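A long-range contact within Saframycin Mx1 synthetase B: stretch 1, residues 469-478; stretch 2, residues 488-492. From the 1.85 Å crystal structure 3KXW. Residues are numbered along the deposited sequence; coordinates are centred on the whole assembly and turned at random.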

# COMPACT_ATOMS: atom_id res chain seq x y z
N TYR A 469 -8.64 3.93 15.48
CA TYR A 469 -7.43 4.64 15.08
C TYR A 469 -7.05 5.82 15.98
O TYR A 469 -5.88 5.99 16.29
N PRO A 470 -8.02 6.66 16.36
CA PRO A 470 -7.60 7.78 17.22
C PRO A 470 -6.97 7.33 18.54
O PRO A 470 -5.87 7.77 18.90
N GLN A 471 -7.66 6.45 19.25
CA GLN A 471 -7.18 5.97 20.53
C GLN A 471 -5.84 5.25 20.37
O GLN A 471 -4.94 5.39 21.21
N ASP A 472 -5.69 4.48 19.30
CA ASP A 472 -4.47 3.69 19.15
C ASP A 472 -3.27 4.54 18.76
O ASP A 472 -2.14 4.25 19.16
N ILE A 473 -3.51 5.60 17.99
CA ILE A 473 -2.46 6.55 17.61
C ILE A 473 -2.01 7.31 18.85
O ILE A 473 -0.82 7.51 19.06
N GLU A 474 -2.95 7.70 19.69
CA GLU A 474 -2.61 8.39 20.93
C GLU A 474 -1.75 7.50 21.82
O GLU A 474 -0.77 7.97 22.42
N PHE A 475 -2.10 6.22 21.89
CA PHE A 475 -1.32 5.24 22.65
C PHE A 475 0.12 5.17 22.16
O PHE A 475 1.06 5.16 22.97
N SER A 476 0.28 5.07 20.84
CA SER A 476 1.60 5.03 20.21
C SER A 476 2.46 6.22 20.63
O SER A 476 3.61 6.05 21.03
N LEU A 477 1.88 7.42 20.53
CA LEU A 477 2.61 8.65 20.88
C LEU A 477 3.04 8.61 22.34
O LEU A 477 4.19 8.93 22.69
N MSE A 478 2.11 8.21 23.20
CA MSE A 478 2.38 8.20 24.63
C MSE A 478 3.38 7.13 25.01
O MSE A 478 4.08 7.25 26.02
N LYS A 488 0.07 15.96 26.91
CA LYS A 488 -1.01 15.16 26.35
C LYS A 488 -1.14 15.29 24.83
O LYS A 488 -0.62 16.23 24.21
N CYS A 489 -1.85 14.35 24.21
CA CYS A 489 -2.02 14.38 22.77
C CYS A 489 -3.42 13.90 22.37
O CYS A 489 -4.13 13.27 23.15
N ALA A 490 -3.79 14.18 21.13
CA ALA A 490 -5.07 13.75 20.62
C ALA A 490 -4.92 13.58 19.11
O ALA A 490 -4.15 14.29 18.49
N ALA A 491 -5.61 12.59 18.56
CA ALA A 491 -5.60 12.34 17.12
C ALA A 491 -7.04 12.23 16.64
O ALA A 491 -7.87 11.67 17.32
N PHE A 492 -7.31 12.75 15.46
CA PHE A 492 -8.66 12.71 14.92
C PHE A 492 -8.61 13.07 13.47
O PHE A 492 -7.63 13.64 12.99

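A strand laid against a helix alternates its side chains, so that every second residue meets the helix while those between turn their backs on it. Saframycin Mx1 synthetase B illustrates the rule with strand 488-492, which runs roughly antiparallel to helix 469-478 (the axes make an angle of 146° and approach to 7.1 Å).

Lys 488, the first residue of the stretch, has its CA-to-CB bond pointing away, and the nearest approach of its exposed side chain is 4.8 Å, from Lys 488 CD to Met 478 SE. Cys 489 then points in, with chi1 in the p well, and its sulfur becomes a hub for three helix residues. Leu 477 (m, t) brings CD1 to 3.7 Å from Cys 489 SG. Met 478, a selenomethionine, leaves its backbone sideways, but its m, m, p conformation carries the chain end nearer, placing CE 3.8 Å from the same SG. Glu 474 borders the sulfur too, its CB lying 4.0 Å from Cys 489 SG.

Ala 490 points away overall, yet its small CB still touches the helix, 3.9 Å from Glu 474 OE2. Ala 491 points in again. Its methyl group packs against Ile 473 (m, t), with CB 3.7 Å from Ile 473 CG2, while Pro 470 CB approaches the carbonyl oxygen, Ala 491 O, at 3.3 Å. The one hydrogen bond between the stretches is also here: Ala 491 N donates to Glu 474 OE2 at 2.9 Å, with a nearly straight angle of 162°. An m, t conformation extends Glu 474 from the helix to the strand backbone, so a buried carboxylate finds a polar partner within an otherwise largely apolar contact. Phe 492 continues the alternation: its CA-to-CB bond points away, with CB 5.5 Å from Pro 470 CG; the ring adopts the p rotamer.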

# COMPACT_ATOMS: atom_id res chain seq x y z
CB TYR A 469 -7.53 5.14 13.65
CG TYR A 469 -7.47 4.07 12.60
CD1 TYR A 469 -6.69 2.94 12.78
CD2 TYR A 469 -8.15 4.21 11.40
CE1 TYR A 469 -6.61 1.96 11.80
CE2 TYR A 469 -8.09 3.25 10.43
CZ TYR A 469 -7.32 2.13 10.63
OH TYR A 469 -7.26 1.17 9.65
CB PRO A 470 -8.91 8.54 17.45
CG PRO A 470 -9.72 8.24 16.20
CD PRO A 470 -9.43 6.79 15.94
CB GLN A 471 -8.24 5.06 21.19
CG GLN A 471 -9.64 5.72 21.27
CD GLN A 471 -10.37 5.83 19.91
OE1 GLN A 471 -10.07 5.13 18.96
NE2 GLN A 471 -11.36 6.71 19.85
CB ASP A 472 -4.67 2.52 18.19
CG ASP A 472 -5.58 1.45 18.76
OD1 ASP A 472 -5.82 1.44 19.99
OD2 ASP A 472 -6.05 0.59 17.99
CB ILE A 473 -2.96 7.55 16.57
CG1 ILE A 473 -3.20 6.87 15.21
CG2 ILE A 473 -1.99 8.71 16.42
CD1 ILE A 473 -3.95 7.76 14.22
CB GLU A 474 -3.90 8.86 21.65
CG GLU A 474 -4.63 9.93 20.84
CD GLU A 474 -6.08 10.15 21.29
OE1 GLU A 474 -6.52 9.50 22.26
OE2 GLU A 474 -6.77 10.98 20.67
CB PHE A 475 -1.95 3.85 22.57
CG PHE A 475 -1.20 2.81 23.36
CD1 PHE A 475 -1.54 2.54 24.67
CD2 PHE A 475 -0.15 2.10 22.78
CE1 PHE A 475 -0.85 1.58 25.41
CE2 PHE A 475 0.56 1.15 23.52
CZ PHE A 475 0.19 0.89 24.84
CB SER A 476 1.48 4.94 18.68
OG SER A 476 1.08 3.63 18.27
CB LEU A 477 1.72 9.88 20.62
CG LEU A 477 1.47 10.19 19.14
CD1 LEU A 477 0.25 11.09 18.91
CD2 LEU A 477 2.71 10.85 18.57
CB MSE A 478 1.07 8.06 25.41
CG MSE A 478 0.16 9.27 25.24
SE MSE A 478 0.94 10.99 25.90
CE MSE A 478 1.92 11.62 24.30
CB LYS A 488 -2.34 15.50 27.04
CG LYS A 488 -2.39 15.07 28.51
CD LYS A 488 -2.10 13.59 28.63
CE LYS A 488 -2.49 13.08 30.00
NZ LYS A 488 -1.88 13.94 31.06
CB CYS A 489 -0.96 13.51 22.08
SG CYS A 489 -1.22 11.71 22.22
CB ALA A 490 -6.14 14.78 20.94
CB ALA A 491 -4.86 11.05 16.82
CB PHE A 492 -9.58 13.68 15.68
CG PHE A 492 -9.03 15.06 15.82
CD1 PHE A 492 -9.34 16.06 14.91
CD2 PHE A 492 -8.18 15.38 16.86
CE1 PHE A 492 -8.83 17.34 15.04
CE2 PHE A 492 -7.65 16.66 16.99
CZ PHE A 492 -7.99 17.64 16.09